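Pyruvate-formate lyase-activating enzyme (Bacteroides vulgatus ATCC 8482, PDB 3CAN) belongs to the radical SAM superfamily, whose members are built on a parallel alpha/beta fold related to the TIM barrel. Local coordinates at residues Ser64-Ser67 with Thr68-Gln71; Pro100-Glu103 with Gly104-Asp108; Glu109-Ile112 with Lys113-Glu117. All coordinates share one frame; numbering follows the deposited sequence.

Interaction 1. Residues Ser64-Ser67 with Thr68-Gln71; sequences SMDS and TVHQ
Asp66 and Val69 meet at the start of helix 67-74, where the chain supplies its own cap. Among the polar contacts, Asp66 OD1 serves as the N-cap acceptor: it takes Val69 N at 3.3 Å, on a fairly straight line (161°) that comes down from above the carboxylate plane, and it also receives a weaker, bent bond from Thr68 N at 2.9 Å. Two amides of the first turn, which have no helical carbonyl before them, are thereby given a partner. The carboxylate swings forward over this turn because CG stands anti to the backbone N and beside the carbonyl carbon (chi1 -174°). Regular helical bonding then begins with His70 N to Asp66 O (2.9 Å) and Gln71 N to Ser67 O (2.8 Å). Just upstream, Ser64 OG accepts from Asp66 N at 2.9 Å, an ST turn that bends the chain into the cap.

The van der Waals contacts centre on Val69. Its CG2 branch lies 3.6 Å from Asp66 CG, the two side chains crossing nearly at right angles, while Val69 CB rests 3.6 Å from Ser64 OG.

The cap follows strand 57-61 of the parallel sheet. Ser67 OG is hydrogen-bonded to Glu79 at the start of helix 79-90 and to Asn78 N, Met65 (a selenomethionine) packs against helices 79-90 and 109-121, and Val69 touches the loop beyond strand 95-101.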
loop_
_atom_site.group_PDB
_atom_site.type_symbol
_atom_site.label_atom_id
_atom_site.label_comp_id
_atom_site.label_asym_id
_atom_site.label_seq_id
_atom_site.Cartn_x
_atom_site.Cartn_y
_atom_site.Cartn_z
ATOM N N SER A 64 -7.338 3.634 -16.453
ATOM C CA SER A 64 -8.204 4.350 -17.391
ATOM C C SER A 64 -9.046 3.396 -18.196
ATOM O O SER A 64 -8.577 2.325 -18.578
ATOM C CB SER A 64 -7.397 5.202 -18.382
ATOM O OG SER A 64 -8.286 5.970 -19.185
HETATM N N MSE A 65 -10.268 3.822 -18.496
HETATM C CA MSE A 65 -11.109 3.117 -19.457
HETATM C C MSE A 65 -10.726 3.468 -20.900
HETATM O O MSE A 65 -11.132 2.783 -21.835
HETATM C CB MSE A 65 -12.570 3.451 -19.225
HETATM C CG MSE A 65 -13.123 2.949 -17.920
HETATM SE SE MSE A 65 -12.991 1.008 -17.649
HETATM C CE MSE A 65 -14.203 0.405 -19.066
ATOM N N ASP A 66 -9.947 4.533 -21.061
ATOM C CA ASP A 66 -9.410 4.947 -22.360
ATOM C C ASP A 66 -8.109 4.205 -22.620
ATOM O O ASP A 66 -7.099 4.448 -21.950
ATOM C CB ASP A 66 -9.196 6.466 -22.334
ATOM C CG ASP A 66 -8.769 7.041 -23.671
ATOM O OD1 ASP A 66 -8.089 6.367 -24.458
ATOM O OD2 ASP A 66 -9.114 8.212 -23.913
ATOM N N SER A 67 -8.127 3.269 -23.571
ATOM C CA SER A 67 -6.940 2.436 -23.840
ATOM C C SER A 67 -5.728 3.248 -24.311
ATOM O O SER A 67 -4.587 2.868 -24.064
ATOM C CB SER A 67 -7.246 1.337 -24.853
ATOM O OG SER A 67 -6.260 0.317 -24.800
ATOM N N THR A 68 -5.987 4.373 -24.966
ATOM C CA THR A 68 -4.920 5.265 -25.426
ATOM C C THR A 68 -4.237 5.945 -24.239
ATOM O O THR A 68 -2.992 5.988 -24.167
ATOM C CB THR A 68 -5.464 6.276 -26.426
ATOM O OG1 THR A 68 -6.015 5.561 -27.543
ATOM C CG2 THR A 68 -4.347 7.225 -26.918
ATOM N N VAL A 69 -5.030 6.424 -23.281
ATOM C CA VAL A 69 -4.462 6.942 -22.023
ATOM C C VAL A 69 -3.659 5.833 -21.337
ATOM O O VAL A 69 -2.522 6.037 -20.893
ATOM C CB VAL A 69 -5.547 7.481 -21.064
ATOM C CG1 VAL A 69 -4.937 7.832 -19.688
ATOM C CG2 VAL A 69 -6.248 8.686 -21.669
ATOM N N HIS A 70 -4.242 4.645 -21.262
ATOM C CA HIS A 70 -3.586 3.512 -20.603
ATOM C C HIS A 70 -2.251 3.155 -21.267
ATOM O O HIS A 70 -1.259 2.899 -20.577
ATOM C CB HIS A 70 -4.526 2.307 -20.583
ATOM C CG HIS A 70 -4.145 1.254 -19.588
ATOM N ND1 HIS A 70 -4.778 1.117 -18.371
ATOM C CD2 HIS A 70 -3.205 0.286 -19.632
ATOM C CE1 HIS A 70 -4.239 0.108 -17.710
ATOM N NE2 HIS A 70 -3.277 -0.412 -18.452
ATOM N N GLN A 71 -2.220 3.152 -22.598
ATOM C CA GLN A 71 -0.993 2.843 -23.348
ATOM C C GLN A 71 0.083 3.899 -23.120
ATOM O O GLN A 71 1.265 3.580 -23.004
ATOM C CB GLN A 71 -1.294 2.726 -24.845
ATOM C CG GLN A 71 -0.061 2.577 -25.736
ATOM C CD GLN A 71 0.684 1.273 -25.529
ATOM O OE1 GLN A 71 0.073 0.220 -25.355
ATOM N NE2 GLN A 71 2.020 1.331 -25.579
#

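Interaction 2. Residues Pro100-Glu103 with Gly104-Asp108; sequences PLIE and GVNAD
The carboxamide of Asn106 is gripped at its edge by two backbone groups of the strand end, just after a type II beta turn, Ile102-Glu103-Gly104-Val105, has brought the chain back in the beta-alpha connection that follows strand 95-101. Asn106 ND2 donates to Pro100 O at 2.7 Å, with the acceptor almost in the amide plane, and Asn106 OD1 accepts from Ile102 N at 2.8 Å along a nearly straight line (170°), the donor lying in the carbonyl plane. The two sides of the plane belong to aliphatic carbon: Leu101 CD1 approaches Asn106 OD1 from one, 4.0 Å away, and Ile102 CB from the other. Bonded to Pro100 O and Ile102 N, the amide spans the C-terminal end of strand 95-101 much as the backbone of a neighbouring strand would. Lys63 O is a further acceptor for ND2, so both amide atoms of this buried side chain are satisfied and its rotation is fixed.

Val105 N closes the turn onto Ile102 O at 3.0 Å, and Asn106 N adds a second, straighter bond to the same oxygen. Gly104 takes the positive phi (102°) of the third turn position, a backbone shape suited to a residue with no side chain.

Apolar contacts flank this polar centre. Ile102 and Val105 run side by side, CG2 to CG2 at 3.6 Å, and Val105 continues onto Val69 and Phe73 of helix 67-74. Leu101 CD1 meets Ala107 CB at 3.7 Å, beside helix 161-173. Glu103, its chain bent at chi2, carries its carboxylate to the Ala107 side of the turn, where Glu103 OE1 accepts a hydrogen bond from a water at 2.8 Å that also donates, weakly, to Ala107 O.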
loop_
_atom_site.group_PDB
_atom_site.type_symbol
_atom_site.label_atom_id
_atom_site.label_comp_id
_atom_site.label_asym_id
_atom_site.label_seq_id
_atom_site.Cartn_x
_atom_site.Cartn_y
_atom_site.Cartn_z
ATOM N N PRO A 100 -5.281 5.051 -9.322
ATOM C CA PRO A 100 -4.436 6.205 -9.050
ATOM C C PRO A 100 -5.091 7.372 -9.758
ATOM O O PRO A 100 -5.317 7.293 -10.960
ATOM C CB PRO A 100 -3.084 5.808 -9.664
ATOM C CG PRO A 100 -3.149 4.305 -9.818
ATOM C CD PRO A 100 -4.584 4.049 -10.147
ATOM N N LEU A 101 -5.475 8.395 -8.998
ATOM C CA LEU A 101 -6.379 9.430 -9.481
ATOM C C LEU A 101 -5.570 10.689 -9.778
ATOM O O LEU A 101 -5.024 11.305 -8.869
ATOM C CB LEU A 101 -7.457 9.704 -8.433
ATOM C CG LEU A 101 -8.666 10.532 -8.877
ATOM C CD1 LEU A 101 -9.472 9.836 -9.995
ATOM C CD2 LEU A 101 -9.563 10.831 -7.686
ATOM N N ILE A 102 -5.486 11.031 -11.060
ATOM C CA ILE A 102 -4.575 12.063 -11.551
ATOM C C ILE A 102 -5.380 13.079 -12.350
ATOM O O ILE A 102 -5.946 12.744 -13.390
ATOM C CB ILE A 102 -3.476 11.454 -12.461
ATOM C CG1 ILE A 102 -2.795 10.254 -11.777
ATOM C CG2 ILE A 102 -2.440 12.526 -12.838
ATOM C CD1 ILE A 102 -2.169 9.239 -12.721
ATOM N N GLU A 103 -5.452 14.306 -11.839
ATOM C CA GLU A 103 -6.115 15.387 -12.541
ATOM C C GLU A 103 -5.316 15.644 -13.811
ATOM O O GLU A 103 -4.100 15.877 -13.740
ATOM C CB GLU A 103 -6.161 16.633 -11.660
ATOM C CG GLU A 103 -6.807 17.845 -12.294
ATOM C CD GLU A 103 -8.252 17.622 -12.684
ATOM O OE1 GLU A 103 -9.050 17.159 -11.839
ATOM O OE2 GLU A 103 -8.598 17.940 -13.835
ATOM N N GLY A 104 -6.005 15.590 -14.949
ATOM C CA GLY A 104 -5.381 15.688 -16.262
ATOM C C GLY A 104 -5.199 14.368 -16.991
ATOM O O GLY A 104 -4.897 14.362 -18.183
ATOM N N VAL A 105 -5.400 13.249 -16.292
ATOM C CA VAL A 105 -5.248 11.924 -16.895
ATOM C C VAL A 105 -6.537 11.084 -16.830
ATOM O O VAL A 105 -6.970 10.532 -17.846
ATOM C CB VAL A 105 -4.109 11.143 -16.209
ATOM C CG1 VAL A 105 -3.960 9.743 -16.803
ATOM C CG2 VAL A 105 -2.795 11.931 -16.320
ATOM N N ASN A 106 -7.132 10.977 -15.646
ATOM C CA ASN A 106 -8.236 10.020 -15.434
ATOM C C ASN A 106 -9.274 10.401 -14.375
ATOM O O ASN A 106 -10.082 9.563 -13.992
ATOM C CB ASN A 106 -7.662 8.635 -15.103
ATOM C CG ASN A 106 -6.912 8.615 -13.768
ATOM O OD1 ASN A 106 -6.869 9.620 -13.057
ATOM N ND2 ASN A 106 -6.326 7.479 -13.435
ATOM N N ALA A 107 -9.255 11.650 -13.908
ATOM C CA ALA A 107 -10.205 12.110 -12.891
ATOM C C ALA A 107 -11.417 12.804 -13.505
ATOM O O ALA A 107 -12.260 13.365 -12.784
ATOM C CB ALA A 107 -9.492 13.041 -11.866
ATOM N N ASP A 108 -11.514 12.771 -14.831
ATOM C CA ASP A 108 -12.678 13.310 -15.525
ATOM C C ASP A 108 -13.921 12.469 -15.248
ATOM O O ASP A 108 -13.839 11.248 -15.100
ATOM C CB ASP A 108 -12.427 13.431 -17.039
ATOM C CG ASP A 108 -11.935 12.135 -17.666
ATOM O OD1 ASP A 108 -10.808 11.688 -17.331
ATOM O OD2 ASP A 108 -12.674 11.567 -18.503
HETATM O O HOH W 1 -11.273 16.185 -13.207
#

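Interaction 3. Residues Glu109-Ile112 with Lys113-Glu117; sequences EKNI and KLSAE
The opening turns of helix 109-121 illustrate how residues four apart can tie an alpha helix together, beginning with the salt bridge between Glu109 and Lys113. Both chains are extended beyond CG and run alongside each other, with Lys113 CE 3.5 Å from Glu109 CG, so that methylene packing accompanies the charge pairing at an exposed edge. The ammonium NZ reaches Glu109 OE2 at 2.8 Å, coming from well above the carboxylate plane. With CG beside its own backbone N (chi1 -72°), Lys113 leans back toward the helix start and passes over Glu109 O, which also accepts from Lys113 N.

One position on, Lys110 and Leu114 form the corresponding apolar pair. Leu114 CD1 lies against the extended lysine chain, 3.9 Å from Lys110 CG and equally far from CE.

This helix is the crossover of the beta-alpha-beta unit formed with strands 95-101 and 128-133, and its inner side is fixed at both polar and apolar points. Ile112 and Ala116 pack on helix 161-173. The buried amide of Asn111 points to the two preceding loops, OD1 accepting from Met65 N and ND2 donating to Asn106 O, while Asp108, the N-cap, holds Asn111 N.

Ser115 bonds twice to the preceding turn. Its OG donates to Asn111 O at 2.8 Å and its N to the same oxygen at 2.9 Å, the two approaching from opposite faces of the carbonyl plane. A water bridges the side chains of these residues, donating to Ser115 OG and accepting from Asn111 ND2, each at 2.9 Å.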
loop_
_atom_site.group_PDB
_atom_site.type_symbol
_atom_site.label_atom_id
_atom_site.label_comp_id
_atom_site.label_asym_id
_atom_site.label_seq_id
_atom_site.Cartn_x
_atom_site.Cartn_y
_atom_site.Cartn_z
ATOM N N GLU A 109 -15.071 13.141 -15.193
ATOM C CA GLU A 109 -16.351 12.506 -14.926
ATOM C C GLU A 109 -16.607 11.356 -15.911
ATOM O O GLU A 109 -17.086 10.288 -15.524
ATOM C CB GLU A 109 -17.469 13.553 -15.036
ATOM C CG GLU A 109 -18.859 13.004 -14.932
ATOM C CD GLU A 109 -19.906 14.096 -15.069
ATOM O OE1 GLU A 109 -19.827 15.088 -14.309
ATOM O OE2 GLU A 109 -20.792 13.955 -15.936
ATOM N N LYS A 110 -16.265 11.564 -17.176
ATOM C CA LYS A 110 -16.469 10.512 -18.171
ATOM C C LYS A 110 -15.735 9.229 -17.787
ATOM O O LYS A 110 -16.341 8.161 -17.727
ATOM C CB LYS A 110 -16.024 10.956 -19.559
ATOM C CG LYS A 110 -16.202 9.867 -20.618
ATOM C CD LYS A 110 -15.801 10.368 -21.979
ATOM C CE LYS A 110 -15.739 9.247 -22.997
ATOM N NZ LYS A 110 -15.164 9.758 -24.306
ATOM N N ASN A 111 -14.440 9.327 -17.508
ATOM C CA ASN A 111 -13.684 8.119 -17.176
ATOM C C ASN A 111 -14.197 7.414 -15.935
ATOM O O ASN A 111 -14.284 6.182 -15.896
ATOM C CB ASN A 111 -12.206 8.409 -16.967
ATOM C CG ASN A 111 -11.427 7.149 -16.712
ATOM O OD1 ASN A 111 -11.388 6.263 -17.568
ATOM N ND2 ASN A 111 -10.822 7.040 -15.510
ATOM N N ILE A 112 -14.528 8.189 -14.911
ATOM C CA ILE A 112 -14.987 7.608 -13.658
ATOM C C ILE A 112 -16.360 6.975 -13.832
ATOM O O ILE A 112 -16.611 5.896 -13.303
ATOM C CB ILE A 112 -14.961 8.638 -12.509
ATOM C CG1 ILE A 112 -13.525 9.164 -12.309
ATOM C CG2 ILE A 112 -15.502 8.039 -11.220
ATOM C CD1 ILE A 112 -12.476 8.092 -11.986
ATOM N N LYS A 113 -17.244 7.617 -14.599
ATOM C CA LYS A 113 -18.541 7.008 -14.906
ATOM C C LYS A 113 -18.398 5.725 -15.729
ATOM O O LYS A 113 -19.052 4.725 -15.427
ATOM C CB LYS A 113 -19.496 7.996 -15.595
ATOM C CG LYS A 113 -20.033 9.091 -14.652
ATOM C CD LYS A 113 -20.987 10.019 -15.367
ATOM C CE LYS A 113 -21.605 10.985 -14.389
ATOM N NZ LYS A 113 -22.529 11.945 -15.074
ATOM N N LEU A 114 -17.534 5.730 -16.739
ATOM C CA LEU A 114 -17.325 4.521 -17.555
ATOM C C LEU A 114 -16.769 3.401 -16.681
ATOM O O LEU A 114 -17.156 2.241 -16.818
ATOM C CB LEU A 114 -16.376 4.816 -18.718
ATOM C CG LEU A 114 -16.962 5.705 -19.819
ATOM C CD1 LEU A 114 -15.845 6.034 -20.827
ATOM C CD2 LEU A 114 -18.195 5.059 -20.497
ATOM N N SER A 115 -15.863 3.767 -15.774
ATOM C CA SER A 115 -15.288 2.820 -14.821
ATOM C C SER A 115 -16.371 2.219 -13.924
ATOM O O SER A 115 -16.430 1.003 -13.724
ATOM C CB SER A 115 -14.217 3.507 -13.958
ATOM O OG SER A 115 -13.111 3.969 -14.728
ATOM N N ALA A 116 -17.235 3.078 -13.395
ATOM C CA ALA A 116 -18.322 2.647 -12.523
ATOM C C ALA A 116 -19.294 1.722 -13.260
ATOM O O ALA A 116 -19.727 0.707 -12.730
ATOM C CB ALA A 116 -19.059 3.867 -11.969
ATOM N N GLU A 117 -19.633 2.081 -14.492
ATOM C CA GLU A 117 -20.549 1.291 -15.298
ATOM C C GLU A 117 -19.995 -0.081 -15.615
ATOM O O GLU A 117 -20.724 -1.071 -15.567
ATOM C CB GLU A 117 -20.902 2.047 -16.576
ATOM C CG GLU A 117 -21.773 3.253 -16.304
ATOM C CD GLU A 117 -22.012 4.178 -17.479
ATOM O OE1 GLU A 117 -21.628 3.875 -18.638
ATOM O OE2 GLU A 117 -22.650 5.238 -17.237
HETATM O O HOH W 2 -10.206 4.308 -14.601
#

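How the interactions relate
All three contacts are local, and each is only partly buried. Interactions 1 and 2 shape loops that follow neighbouring strands, 57-61 and 95-101, and meet through Val69 CG1 and Val105 CG1, 3.6 Å apart; interaction 3 belongs to the helix that the second loop leads into. Their chemistry follows this placement. At 64-71 an exposed carboxylate answers helical amides, at 100-108 a buried carboxamide pairs with the strand backbone, and along 109-117 a surface salt bridge stands apart from an inward-facing asparagine. That residue, Asn111, joins all three, one amide atom serving the cap loop and the other the turn loop.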